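Iron uptake protein A2 (Synechocystis sp., PDB 2VOZ) binds ferric iron in the periplasm, probably as a substrate-binding subunit of an ABC transporter that imports the metal. Local coordinates at residues 40-45 against 292-297; 69-74 against 97-102; 106-111 against 122-127; 147-152 against 175-180; 229-234 against 310-315. All blocks are in the same frame, centred on the assembly; numbering follows the deposited sequence. Where two conformers were deposited one is given.

Overall arrangement
Interactions 1, 2 and 3 lie in one lobe of this two-lobed, iron-free binding protein, and interaction 4 in the other. Interaction 1 holds the iron-binding residues His43 and Tyr44. It touches interaction 3, where Phe294 packs on Thr127 and Phe126, with centres about 17 Å apart. Interactions 2 and 3 also touch, through Phe100, Trp123 and Leu122. Interaction 5 sits beside interaction 1, centres about 16 Å apart, with Glu296 next to Asp310, and both touch the second subunit. It joins helix 224-232, with the iron-binding Tyr225 and Tyr226, to the short helix 311-314. Interaction 4 touches none of the others and lies about 29 Å from interaction 1, centre to centre. Its helix 168-181 carries the iron-binding Tyr169.

Interaction 1: residues 40-45 against 292-297; sequences SSRHYN and RYFAEG
The guanidinium of Arg42 lies flat on the ring of Phe294, with the two planes 21° apart. Arg42 CZ stands 3.8 Å from the centroid of the Phe294 ring, over its face, which is cation-pi geometry. On the other side of the guanidinium comes the edge of Tyr44, through CD2. Arg42 leaves the backbone with CG anti to N (chi1 169°) and bends at chi2, which carries its end to helix 288-297. There Arg42 NH2 donates to Phe294 O at 2.9 Å, on a lone pair in the carbonyl plane. The bond is bent (144°), and the oxygen lies out of the guanidinium plane. Phe294 O also accepts from Gly297 N. Water 1 accepts from Arg42 NH1 at 2.8 Å. Outside the two segments, NE forms a salt bridge with Asp47. Tyr44 turns one face to the backbone of Gly297, with Tyr44 CD1 3.6 Å from Gly297 O. A CB on Gly297 would fall about 2.6 Å from Arg42 NH2, a clash. Arg42 is next in sequence to His43 and packs against Tyr44, two of the residues that bind iron. A salt bridge, a hydrogen bond and two aromatic contacts hold its guanidinium, which probably limits its rotation.

Interaction 2: residues 69-74 against 97-102; sequences ERIQSE and AGLFQP
The side-chain amide of Gln72 has the methyl of Ala97 over one side of its plane, displaced toward the nitrogen. The nearest atoms are Gln72 NE2 and Ala97 CB, 3.9 Å apart. Water 2 lies beyond the nitrogen end and accepts from Gln72 NE2 at 3.2 Å. The same water donates to Ala97 O at 2.7 Å, so it ties the helix to the turn where no direct hydrogen bond crosses. Gln72 reaches that far because its chain runs extended beyond CG (chi2 175°). Ala97 and Gly98 close helix 88-96. Gly98 has positive phi (71°) and two bonds run back into the last turn, a Schellman motif. The reversal sends Leu99 toward helix 64-74, a neighbour in the alpha/beta lobe of this solute-binding protein. Leu99 presents both methyls to Ile71. Leu99 CD2 meets Ile71 CG2 at 3.7 Å, and Leu99 CD1 lies 3.9 Å from Ile71 CB. Leu269 touches both side chains, and Tyr39 and Leu83 of the sheet touch Ile71. Other residues of helix 64-74 meet the third subunit. Glu69 forms a salt bridge with Arg199 of that subunit, and Arg70 with its Asp235.

Interaction 3: residues 106-111 against 122-127; sequences GKLNER and LWYGFT
Leu108 and Tyr124 join the short helix 106-111 to the first residues of the long strand 124-136. The helix crosses the strand at 64°, with the two axes 10.4 Å apart at their closest. Leu108 has CG anti to its carbonyl carbon (chi1 -65°), which sends its CD1 methyl over the centre of the Tyr124 ring. Leu108 CD1 stands 3.8 Å from the centroid of the Tyr124 ring and 6° off the normal, a CH-pi contact. Leu108 CB also approaches the ring, 4.0 Å from Tyr124 CE2. The other methyl, Leu108 CD2, goes to the edge of the Phe126 ring, 4.3 Å from Phe126 CE1. Asn109 ND2 comes to the edge of the Tyr124 ring, near its plane. The CD1 methyl of Leu108 would probably lose its aromatic platform, and a gap would open between helix and strand, if a serine stood in place of Tyr124. Leu282 of helix 275-285 touches both Leu108 and Phe126 and continues the apolar layer. Phe126 also packs on Phe294. On the strand, Phe126 and Thr127 both face Ser264, a classic beta bulge. A helix packed on the mixed sheet in this way is part of the alpha/beta lobe of the periplasmic binding protein fold.

Interaction 4: residues 147-152 against 175-180; sequences TYEALA and ASRIAI
Arg177 reaches from helix 168-181 to Glu149 and Tyr148. Its CB and CG set the course, with CG beside the backbone N (chi1 -62°). The chain then bends at chi2 and again at chi3, which folds it back toward its own helix. Arg177 CD passes the carboxylate, 3.5 Å from Glu149 OE2. Arg177 NE donates to Ser176 OG at 3.1 Å. Arg177 CZ lies 4.0 Å from Tyr148 CD2. Arg177 NH1 donates to the same Ser176 OG at 3.0 Å, so one hydroxyl takes two N-H groups lying in the guanidinium plane. This side-on grip leaves NH2 pointing across the contact. Helix 168-181 also carries the iron-binding Tyr169, whose side chain is about 10 Å from that of Tyr148, in the lobe across the cleft from His43 and Tyr44. Arg177 NH2 forms a salt bridge with Glu149 OE2 at 2.9 Å. The oxygen lies near the guanidinium plane and is met on its syn side, but tilted out of the carboxylate plane; the N-H...O angle is 151°. Glu149 OE2 has a second partner in His181, and OE1 bonds Asn251. Tyr148 CD2 covers one face of the guanidinium and Ile180 CD1 the other. The Tyr148 ring stands steeply to that plane, at 71°. Its OH bonds Arg131 O and His260 N. Just before the 3-10 segment 149-152, Thr147 OG1 accepts from Ala150 N at 2.9 Å, an ST motif.

Interaction 5: residues 229-234 against 310-315; sequences RLQKST and DPVLAA
Lys232 sets CG beside its backbone N (chi1 -76°) and then runs fully extended, which brings NZ to Asp310. Asp310 has CG anti to its backbone N (chi1 176°), which points the carboxylate at Lys232. The two side chains come from opposite directions and form a salt bridge, Lys232 NZ to Asp310 OD2 at 2.8 Å. NZ stands above the carboxylate plane, 41° out of it. Asp310 is the N-cap residue of helix 311-314. Asp310 OD1 accepts from Leu313 N at 3.2 Å and, weakly, from Val312 N. OD2 lies so close to Glu296 OE1 that the two carboxylates may share a proton, with Lys232 probably easing the remaining charge. Lys232 NZ has further partners in Asn299 and in Asp52 of the second subunit. Val312 CG1 lies against the Gln231 amide, 3.5 Å from Gln231 OE1, which itself bonds His316. Val312 CG2 packs on Lys232 CE at 3.9 Å. Water 3 accepts from Gln231 NE2 and donates to Val312 O. With a leucine replacing Asp310, Lys232 is likely to lose this mate and helix 311-314 its cap. The arrangement is an N-capped helix start docked on helix 224-232, whose first turn holds the iron-binding Tyr225 and Tyr226.

Interaction 1: residues 40-45 against 292-297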
# COMPACT_ATOMS: atom_id res chain seq x y z
N SER B 40 -7.44 -0.41 17.28
CA SER B 40 -7.60 0.97 16.83
C SER B 40 -8.43 1.09 15.56
O SER B 40 -8.25 0.33 14.61
CB SER B 40 -6.23 1.63 16.61
OG SER B 40 -6.45 2.99 16.24
N SER B 41 -9.34 2.07 15.54
CA SER B 41 -10.06 2.35 14.30
C SER B 41 -9.37 3.44 13.49
O SER B 41 -9.89 3.87 12.44
CB SER B 41 -11.51 2.78 14.59
OG SER B 41 -11.54 3.97 15.34
N ARG B 42 -8.22 3.87 13.99
CA ARG B 42 -7.40 4.87 13.31
C ARG B 42 -6.07 4.27 12.88
O ARG B 42 -5.32 3.72 13.70
CB ARG B 42 -7.12 6.05 14.25
CG ARG B 42 -6.04 7.00 13.71
CD ARG B 42 -4.95 7.26 14.72
NE ARG B 42 -3.73 7.74 14.08
CZ ARG B 42 -3.45 9.02 13.86
NH1 ARG B 42 -4.32 9.97 14.22
NH2 ARG B 42 -2.29 9.36 13.29
N HIS B 43 -5.73 4.42 11.62
CA HIS B 43 -4.35 4.11 11.27
C HIS B 43 -3.94 4.88 10.05
O HIS B 43 -4.62 4.90 9.05
CB HIS B 43 -4.17 2.64 10.97
CG HIS B 43 -2.74 2.26 10.71
ND1 HIS B 43 -2.20 2.25 9.44
CD2 HIS B 43 -1.74 1.90 11.55
CE1 HIS B 43 -0.93 1.88 9.51
NE2 HIS B 43 -0.63 1.66 10.78
N TYR B 44 -2.82 5.54 10.19
CA TYR B 44 -2.20 6.13 9.06
C TYR B 44 -0.87 5.42 8.98
O TYR B 44 -0.17 5.27 10.01
CB TYR B 44 -2.18 7.63 9.28
CG TYR B 44 -3.63 8.12 9.29
CD1 TYR B 44 -4.29 8.43 8.10
CD2 TYR B 44 -4.36 8.18 10.48
CE1 TYR B 44 -5.64 8.84 8.10
CE2 TYR B 44 -5.68 8.59 10.48
CZ TYR B 44 -6.30 8.92 9.30
OH TYR B 44 -7.63 9.32 9.34
N ASN B 45 -0.61 4.85 7.79
CA ASN B 45 0.71 4.27 7.42
C ASN B 45 1.75 5.02 8.18
O ASN B 45 2.76 4.50 8.71
CB ASN B 45 0.96 4.48 5.92
CG ASN B 45 0.55 3.30 5.12
OD1 ASN B 45 0.16 2.26 5.68
ND2 ASN B 45 0.64 3.42 3.78
N ARG B 292 3.39 15.22 17.84
CA ARG B 292 3.56 16.03 16.65
C ARG B 292 3.15 15.22 15.44
O ARG B 292 2.37 15.67 14.60
CB ARG B 292 5.01 16.46 16.48
CG ARG B 292 5.17 17.44 15.33
CD ARG B 292 6.59 17.86 15.23
NE ARG B 292 6.72 18.88 14.19
CZ ARG B 292 7.86 19.49 13.91
NH1 ARG B 292 8.96 19.18 14.60
NH2 ARG B 292 7.89 20.43 12.96
N TYR B 293 3.69 14.01 15.33
CA TYR B 293 3.46 13.26 14.11
C TYR B 293 2.17 12.45 14.10
O TYR B 293 1.66 12.13 13.03
CB TYR B 293 4.67 12.40 13.80
CG TYR B 293 5.87 13.27 13.57
CD1 TYR B 293 5.91 14.17 12.50
CD2 TYR B 293 6.93 13.25 14.45
CE1 TYR B 293 7.01 15.01 12.30
CE2 TYR B 293 8.04 14.08 14.27
CZ TYR B 293 8.05 14.96 13.19
OH TYR B 293 9.16 15.76 13.03
N PHE B 294 1.65 12.13 15.29
CA PHE B 294 0.39 11.49 15.40
C PHE B 294 -0.68 12.45 14.86
O PHE B 294 -1.52 12.08 14.04
CB PHE B 294 0.16 11.13 16.85
CG PHE B 294 -0.87 10.10 17.06
CD1 PHE B 294 -2.01 10.38 17.84
CD2 PHE B 294 -0.72 8.82 16.52
CE1 PHE B 294 -2.98 9.38 18.08
CE2 PHE B 294 -1.68 7.81 16.74
CZ PHE B 294 -2.81 8.08 17.50
N ALA B 295 -0.60 13.72 15.26
CA ALA B 295 -1.56 14.73 14.79
C ALA B 295 -1.41 14.94 13.30
O ALA B 295 -2.39 15.07 12.63
CB ALA B 295 -1.39 16.09 15.53
N GLU B 296 -0.16 14.98 12.81
CA GLU B 296 0.10 15.19 11.37
C GLU B 296 -0.63 14.16 10.52
O GLU B 296 -1.06 14.48 9.43
CB GLU B 296 1.59 15.01 11.08
CG GLU B 296 2.41 16.23 11.39
CD GLU B 296 2.15 17.40 10.42
OE1 GLU B 296 1.53 17.20 9.35
OE2 GLU B 296 2.58 18.49 10.73
N GLY B 297 -0.72 12.93 11.03
CA GLY B 297 -1.24 11.78 10.25
C GLY B 297 -2.54 12.07 9.51
O GLY B 297 -2.73 11.68 8.33
O HOH W 1 -4.08 12.55 13.05

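Interaction 2: residues 69-74 against 97-102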
# COMPACT_ATOMS: atom_id res chain seq x y z
N GLU B 69 -17.67 -4.23 19.25
CA GLU B 69 -18.35 -5.52 19.23
C GLU B 69 -17.39 -6.70 19.36
O GLU B 69 -17.73 -7.72 19.96
CB GLU B 69 -19.14 -5.63 17.94
CG GLU B 69 -20.26 -4.60 17.93
CD GLU B 69 -21.02 -4.60 16.66
OE1 GLU B 69 -20.67 -5.39 15.75
OE2 GLU B 69 -21.97 -3.79 16.57
N ARG B 70 -16.21 -6.55 18.78
CA ARG B 70 -15.21 -7.61 18.90
C ARG B 70 -14.85 -7.76 20.37
O ARG B 70 -14.77 -8.88 20.87
CB ARG B 70 -13.98 -7.32 18.08
CG ARG B 70 -12.84 -8.29 18.36
CD ARG B 70 -11.69 -8.05 17.42
NE ARG B 70 -10.50 -8.77 17.87
CZ ARG B 70 -9.51 -9.16 17.08
NH1 ARG B 70 -9.55 -8.94 15.77
NH2 ARG B 70 -8.48 -9.79 17.61
N ILE B 71 -14.57 -6.63 21.03
CA ILE B 71 -14.20 -6.69 22.46
C ILE B 71 -15.32 -7.27 23.33
O ILE B 71 -15.09 -8.10 24.20
CB ILE B 71 -13.74 -5.30 22.97
CG1 ILE B 71 -12.49 -4.82 22.20
CG2 ILE B 71 -13.49 -5.34 24.49
CD1 ILE B 71 -12.30 -3.28 22.30
N GLN B 72 -16.54 -6.80 23.10
CA GLN B 72 -17.71 -7.39 23.77
C GLN B 72 -17.73 -8.90 23.60
O GLN B 72 -17.91 -9.62 24.58
CB GLN B 72 -19.00 -6.78 23.20
CG GLN B 72 -19.26 -5.37 23.67
CD GLN B 72 -20.49 -4.78 22.99
OE1 GLN B 72 -20.49 -4.50 21.79
NE2 GLN B 72 -21.55 -4.58 23.76
N SER B 73 -17.51 -9.40 22.37
CA SER B 73 -17.54 -10.83 22.07
C SER B 73 -16.49 -11.56 22.89
O SER B 73 -16.74 -12.66 23.41
CB SER B 73 -17.26 -11.11 20.59
OG SER B 73 -18.44 -11.42 19.87
N GLU B 74 -15.32 -10.95 22.99
CA GLU B 74 -14.17 -11.54 23.75
C GLU B 74 -14.41 -11.64 25.25
O GLU B 74 -13.78 -12.44 25.95
CB GLU B 74 -12.89 -10.74 23.45
CG GLU B 74 -12.46 -11.01 22.02
CD GLU B 74 -11.42 -10.07 21.47
OE1 GLU B 74 -11.01 -9.12 22.17
OE2 GLU B 74 -10.96 -10.31 20.34
N ALA B 97 -20.59 0.27 26.89
CA ALA B 97 -20.40 -1.18 26.86
C ALA B 97 -19.52 -1.66 28.04
O ALA B 97 -19.24 -2.87 28.21
CB ALA B 97 -19.80 -1.58 25.56
N GLY B 98 -19.08 -0.71 28.85
CA GLY B 98 -18.29 -1.03 30.04
C GLY B 98 -16.90 -1.52 29.72
O GLY B 98 -16.33 -2.34 30.46
N LEU B 99 -16.30 -0.98 28.65
CA LEU B 99 -15.06 -1.56 28.13
C LEU B 99 -13.80 -1.04 28.81
O LEU B 99 -12.76 -1.70 28.74
CB LEU B 99 -14.94 -1.33 26.61
CG LEU B 99 -16.00 -2.11 25.79
CD1 LEU B 99 -15.61 -2.10 24.33
CD2 LEU B 99 -16.16 -3.54 26.29
N PHE B 100 -13.88 0.16 29.40
CA PHE B 100 -12.70 0.85 29.95
C PHE B 100 -12.58 0.69 31.45
O PHE B 100 -13.58 0.61 32.18
CB PHE B 100 -12.74 2.36 29.64
CG PHE B 100 -12.59 2.69 28.16
CD1 PHE B 100 -13.55 3.48 27.54
CD2 PHE B 100 -11.48 2.27 27.44
CE1 PHE B 100 -13.45 3.82 26.16
CE2 PHE B 100 -11.36 2.58 26.04
CZ PHE B 100 -12.36 3.37 25.43
N GLN B 101 -11.33 0.64 31.90
CA GLN B 101 -11.04 0.86 33.33
C GLN B 101 -10.45 2.25 33.53
O GLN B 101 -9.69 2.74 32.69
CB GLN B 101 -10.07 -0.18 33.88
CG GLN B 101 -8.72 -0.30 33.19
CD GLN B 101 -7.82 -1.31 33.86
OE1 GLN B 101 -7.47 -1.18 35.05
NE2 GLN B 101 -7.42 -2.32 33.10
N PRO B 102 -10.73 2.84 34.68
CA PRO B 102 -10.09 4.13 34.96
C PRO B 102 -8.60 3.98 35.24
O PRO B 102 -8.15 3.00 35.84
CB PRO B 102 -10.84 4.66 36.18
CG PRO B 102 -11.34 3.40 36.90
CD PRO B 102 -11.61 2.39 35.78
O HOH W 2 -20.87 -4.65 26.92

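Interaction 3: residues 106-111 against 122-127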
# COMPACT_ATOMS: atom_id res chain seq x y z
N GLY B 106 -0.25 10.67 36.60
CA GLY B 106 0.27 12.02 36.72
C GLY B 106 0.60 12.69 35.40
O GLY B 106 0.16 13.81 35.19
N LYS B 107 1.37 12.03 34.53
CA LYS B 107 1.74 12.60 33.24
C LYS B 107 0.54 12.94 32.37
O LYS B 107 0.48 14.01 31.79
CB LYS B 107 2.71 11.71 32.45
CG LYS B 107 4.13 11.70 32.98
N LEU B 108 -0.42 12.02 32.28
CA LEU B 108 -1.61 12.32 31.49
C LEU B 108 -2.38 13.46 32.07
O LEU B 108 -2.82 14.35 31.35
CB LEU B 108 -2.53 11.09 31.40
CG LEU B 108 -1.98 9.88 30.65
CD1 LEU B 108 -3.01 8.74 30.70
CD2 LEU B 108 -1.59 10.21 29.18
N ASN B 109 -2.56 13.46 33.39
CA ASN B 109 -3.30 14.56 34.00
C ASN B 109 -2.63 15.92 33.81
O ASN B 109 -3.30 16.92 33.56
CB ASN B 109 -3.53 14.31 35.48
CG ASN B 109 -4.51 13.19 35.74
OD1 ASN B 109 -4.56 12.66 36.86
ND2 ASN B 109 -5.27 12.79 34.73
N GLU B 110 -1.30 15.94 33.94
CA GLU B 110 -0.58 17.20 33.83
C GLU B 110 -0.56 17.71 32.40
O GLU B 110 -0.62 18.95 32.16
CB GLU B 110 0.84 17.04 34.35
CG GLU B 110 0.92 16.84 35.85
CD GLU B 110 0.78 18.12 36.66
OE1 GLU B 110 0.47 17.99 37.87
OE2 GLU B 110 0.99 19.23 36.11
N ARG B 111 -0.51 16.80 31.43
CA ARG B 111 -0.27 17.21 30.04
C ARG B 111 -1.52 17.40 29.20
O ARG B 111 -1.62 18.37 28.45
CB ARG B 111 0.67 16.23 29.33
CG ARG B 111 2.08 16.25 29.94
CD ARG B 111 3.00 15.16 29.35
NE ARG B 111 3.14 15.35 27.90
CZ ARG B 111 3.90 16.28 27.32
NH1 ARG B 111 4.64 17.12 28.05
NH2 ARG B 111 3.93 16.37 25.99
N LEU B 122 -11.33 7.53 32.34
CA LEU B 122 -11.66 6.34 31.55
C LEU B 122 -11.02 6.37 30.17
O LEU B 122 -10.71 5.33 29.60
CB LEU B 122 -13.17 6.22 31.42
CG LEU B 122 -13.95 5.77 32.67
CD1 LEU B 122 -15.45 5.79 32.37
CD2 LEU B 122 -13.46 4.39 33.09
N TRP B 123 -10.87 7.58 29.61
CA TRP B 123 -10.22 7.71 28.30
C TRP B 123 -9.71 9.14 28.12
O TRP B 123 -10.08 10.05 28.89
CB TRP B 123 -11.14 7.26 27.16
CG TRP B 123 -12.54 7.87 27.15
CD1 TRP B 123 -13.71 7.23 27.49
CD2 TRP B 123 -12.91 9.21 26.78
NE1 TRP B 123 -14.77 8.08 27.34
CE2 TRP B 123 -14.31 9.30 26.90
CE3 TRP B 123 -12.19 10.34 26.36
CZ2 TRP B 123 -15.01 10.47 26.64
CZ3 TRP B 123 -12.90 11.54 26.09
CH2 TRP B 123 -14.31 11.57 26.23
N TYR B 124 -8.86 9.31 27.10
CA TYR B 124 -8.04 10.52 26.96
C TYR B 124 -7.98 10.92 25.51
O TYR B 124 -7.77 10.06 24.65
CB TYR B 124 -6.60 10.24 27.46
CG TYR B 124 -6.63 9.87 28.90
CD1 TYR B 124 -6.92 8.57 29.29
CD2 TYR B 124 -6.44 10.84 29.89
CE1 TYR B 124 -6.99 8.22 30.69
CE2 TYR B 124 -6.52 10.52 31.27
CZ TYR B 124 -6.80 9.22 31.65
OH TYR B 124 -6.89 8.90 32.98
N GLY B 125 -8.20 12.19 25.21
CA GLY B 125 -8.00 12.66 23.81
C GLY B 125 -6.52 12.80 23.50
O GLY B 125 -5.74 13.26 24.35
N PHE B 126 -6.14 12.31 22.31
CA PHE B 126 -4.77 12.47 21.85
C PHE B 126 -4.60 13.35 20.62
O PHE B 126 -3.49 13.83 20.38
CB PHE B 126 -4.11 11.11 21.66
CG PHE B 126 -3.89 10.41 22.95
CD1 PHE B 126 -2.83 10.82 23.79
CD2 PHE B 126 -4.77 9.44 23.38
CE1 PHE B 126 -2.63 10.19 25.02
CE2 PHE B 126 -4.61 8.84 24.62
CZ PHE B 126 -3.53 9.21 25.44
N THR B 127 -5.66 13.53 19.83
CA THR B 127 -5.66 14.57 18.79
C THR B 127 -7.00 15.26 18.87
O THR B 127 -7.93 14.74 19.48
CB THR B 127 -5.50 13.97 17.36
OG1 THR B 127 -6.68 13.21 17.06
CG2 THR B 127 -4.26 13.09 17.30

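Interaction 4: residues 147-152 against 175-180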
# COMPACT_ATOMS: atom_id res chain seq x y z
N THR B 147 -21.87 31.85 14.08
CA THR B 147 -22.01 30.70 14.98
C THR B 147 -22.80 29.56 14.30
O THR B 147 -23.52 29.80 13.33
CB THR B 147 -22.79 31.08 16.26
OG1 THR B 147 -24.14 31.48 15.89
CG2 THR B 147 -22.07 32.23 17.03
N TYR B 148 -22.70 28.34 14.83
CA TYR B 148 -23.61 27.27 14.37
C TYR B 148 -25.03 27.72 14.56
O TYR B 148 -25.88 27.45 13.71
CB TYR B 148 -23.44 25.96 15.16
CG TYR B 148 -22.00 25.54 15.26
CD1 TYR B 148 -21.36 24.93 14.20
CD2 TYR B 148 -21.28 25.77 16.43
CE1 TYR B 148 -19.98 24.56 14.30
CE2 TYR B 148 -19.92 25.42 16.56
CZ TYR B 148 -19.28 24.83 15.50
OH TYR B 148 -17.95 24.50 15.64
N GLU B 149 -25.26 28.38 15.69
CA GLU B 149 -26.62 28.76 16.12
C GLU B 149 -27.28 29.68 15.08
O GLU B 149 -28.47 29.55 14.77
CB GLU B 149 -26.53 29.42 17.50
CG GLU B 149 -26.24 28.40 18.67
CD GLU B 149 -24.75 28.09 18.89
OE1 GLU B 149 -23.92 28.36 18.01
OE2 GLU B 149 -24.40 27.52 19.95
N ALA B 150 -26.49 30.56 14.46
CA ALA B 150 -27.04 31.55 13.51
C ALA B 150 -27.40 30.94 12.18
O ALA B 150 -28.09 31.56 11.38
CB ALA B 150 -26.03 32.69 13.28
N LEU B 151 -26.92 29.74 11.91
CA LEU B 151 -27.29 29.07 10.66
C LEU B 151 -28.77 28.64 10.61
O LEU B 151 -29.25 28.18 9.57
CB LEU B 151 -26.39 27.87 10.38
CG LEU B 151 -24.91 28.20 10.13
CD1 LEU B 151 -24.14 26.92 9.87
CD2 LEU B 151 -24.65 29.20 8.99
N ALA B 152 -29.45 28.81 11.74
CA ALA B 152 -30.90 28.58 11.84
C ALA B 152 -31.70 29.81 11.39
O ALA B 152 -32.94 29.72 11.24
CB ALA B 152 -31.28 28.17 13.28
N ALA B 175 -24.99 17.16 20.29
CA ALA B 175 -24.86 16.84 21.71
C ALA B 175 -24.24 18.01 22.45
O ALA B 175 -24.65 18.34 23.56
CB ALA B 175 -23.98 15.62 21.85
N SER B 176 -23.23 18.63 21.85
CA SER B 176 -22.61 19.80 22.48
C SER B 176 -23.61 20.97 22.63
O SER B 176 -23.57 21.68 23.64
CB SER B 176 -21.36 20.24 21.73
OG SER B 176 -21.65 20.95 20.55
N ARG B 177 -24.49 21.16 21.65
CA ARG B 177 -25.47 22.24 21.74
C ARG B 177 -26.45 21.92 22.86
O ARG B 177 -26.85 22.84 23.59
CB ARG B 177 -26.21 22.45 20.43
CG ARG B 177 -25.34 22.86 19.23
CD ARG B 177 -24.42 24.06 19.56
NE ARG B 177 -23.10 23.57 19.93
CZ ARG B 177 -22.03 24.35 20.08
NH1 ARG B 177 -20.85 23.80 20.37
NH2 ARG B 177 -22.15 25.67 19.95
N ILE B 178 -26.86 20.65 22.99
CA ILE B 178 -27.76 20.27 24.12
C ILE B 178 -27.09 20.56 25.48
O ILE B 178 -27.70 21.15 26.41
CB ILE B 178 -28.15 18.81 24.04
CG1 ILE B 178 -28.95 18.53 22.76
CG2 ILE B 178 -28.98 18.41 25.27
CD1 ILE B 178 -29.22 17.04 22.53
N ALA B 179 -25.83 20.17 25.61
CA ALA B 179 -25.06 20.39 26.84
C ALA B 179 -25.06 21.88 27.21
O ALA B 179 -25.21 22.26 28.38
CB ALA B 179 -23.63 19.84 26.66
N ILE B 180 -24.93 22.73 26.20
CA ILE B 180 -24.75 24.17 26.37
C ILE B 180 -26.10 24.88 26.55
O ILE B 180 -26.23 25.67 27.47
CB ILE B 180 -24.01 24.82 25.14
CG1 ILE B 180 -22.55 24.33 25.04
CG2 ILE B 180 -24.04 26.38 25.22
CD1 ILE B 180 -21.97 24.59 23.64

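Interaction 5: residues 229-234 against 310-315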
# COMPACT_ATOMS: atom_id res chain seq x y z
N ARG B 229 -6.80 18.24 3.52
CA ARG B 229 -6.52 17.22 2.49
C ARG B 229 -6.61 17.80 1.12
O ARG B 229 -5.75 17.55 0.30
CB ARG B 229 -7.53 16.07 2.52
CG ARG B 229 -7.38 15.21 3.69
CD ARG B 229 -8.37 14.06 3.62
NE ARG B 229 -8.45 13.44 4.93
CZ ARG B 229 -9.32 12.49 5.26
NH1 ARG B 229 -9.32 12.01 6.49
NH2 ARG B 229 -10.17 12.00 4.34
N LEU B 230 -7.68 18.56 0.86
CA LEU B 230 -7.90 19.15 -0.46
C LEU B 230 -6.77 20.13 -0.80
O LEU B 230 -6.25 20.08 -1.92
CB LEU B 230 -9.25 19.88 -0.51
CG LEU B 230 -10.46 18.92 -0.44
CD1 LEU B 230 -11.76 19.76 -0.37
CD2 LEU B 230 -10.48 17.99 -1.65
N GLN B 231 -6.32 20.94 0.18
CA GLN B 231 -5.24 21.90 -0.04
C GLN B 231 -3.95 21.18 -0.45
O GLN B 231 -3.17 21.65 -1.30
CB GLN B 231 -5.01 22.73 1.22
CG GLN B 231 -6.12 23.76 1.49
CD GLN B 231 -5.75 24.61 2.67
OE1 GLN B 231 -6.08 24.27 3.82
NE2 GLN B 231 -5.03 25.71 2.41
N LYS B 232 -3.72 20.02 0.16
CA LYS B 232 -2.49 19.28 -0.07
C LYS B 232 -2.54 18.42 -1.36
O LYS B 232 -1.49 17.94 -1.88
CB LYS B 232 -2.21 18.42 1.14
CG LYS B 232 -1.68 19.23 2.31
CD LYS B 232 -1.41 18.29 3.47
CE LYS B 232 -0.80 19.04 4.65
NZ LYS B 232 -0.38 18.05 5.65
N SER B 233 -3.74 18.24 -1.89
CA SER B 233 -3.92 17.35 -3.05
C SER B 233 -3.20 17.86 -4.29
O SER B 233 -3.22 19.05 -4.55
CB SER B 233 -5.41 17.20 -3.36
OG SER B 233 -5.59 16.41 -4.53
N THR B 234 -2.61 16.95 -5.06
CA THR B 234 -2.03 17.29 -6.35
C THR B 234 -3.06 17.32 -7.49
O THR B 234 -2.73 17.66 -8.65
CB THR B 234 -0.94 16.26 -6.74
OG1 THR B 234 -1.52 14.95 -6.79
CG2 THR B 234 0.18 16.29 -5.71
N ASP B 310 0.65 21.21 11.89
CA ASP B 310 0.93 21.12 10.48
C ASP B 310 0.82 22.53 9.88
O ASP B 310 -0.15 23.23 10.16
CB ASP B 310 -0.09 20.22 9.79
CG ASP B 310 0.12 20.17 8.29
OD1 ASP B 310 -0.40 21.06 7.58
OD2 ASP B 310 0.80 19.22 7.85
N PRO B 311 1.81 22.95 9.10
CA PRO B 311 1.82 24.35 8.59
C PRO B 311 0.58 24.76 7.79
O PRO B 311 0.11 25.89 7.93
CB PRO B 311 3.08 24.42 7.72
CG PRO B 311 3.89 23.24 8.06
CD PRO B 311 3.03 22.20 8.70
N VAL B 312 0.07 23.86 6.94
CA VAL B 312 -1.14 24.13 6.16
C VAL B 312 -2.34 24.35 7.11
O VAL B 312 -3.12 25.30 6.94
CB VAL B 312 -1.43 22.99 5.14
CG1 VAL B 312 -2.71 23.31 4.33
CG2 VAL B 312 -0.26 22.85 4.16
N LEU B 313 -2.48 23.49 8.11
CA LEU B 313 -3.56 23.66 9.08
C LEU B 313 -3.34 24.96 9.88
O LEU B 313 -4.27 25.72 10.08
CB LEU B 313 -3.61 22.44 10.02
CG LEU B 313 -4.61 22.51 11.16
CD1 LEU B 313 -6.06 22.68 10.58
CD2 LEU B 313 -4.49 21.24 11.98
N ALA B 314 -2.09 25.19 10.31
CA ALA B 314 -1.77 26.34 11.17
C ALA B 314 -2.04 27.67 10.45
O ALA B 314 -2.33 28.66 11.11
CB ALA B 314 -0.31 26.27 11.63
N ALA B 315 -1.95 27.68 9.12
CA ALA B 315 -2.14 28.93 8.33
C ALA B 315 -3.59 29.41 8.37
O ALA B 315 -3.89 30.53 7.95
CB ALA B 315 -1.69 28.75 6.93
O HOH W 3 -3.61 26.98 4.72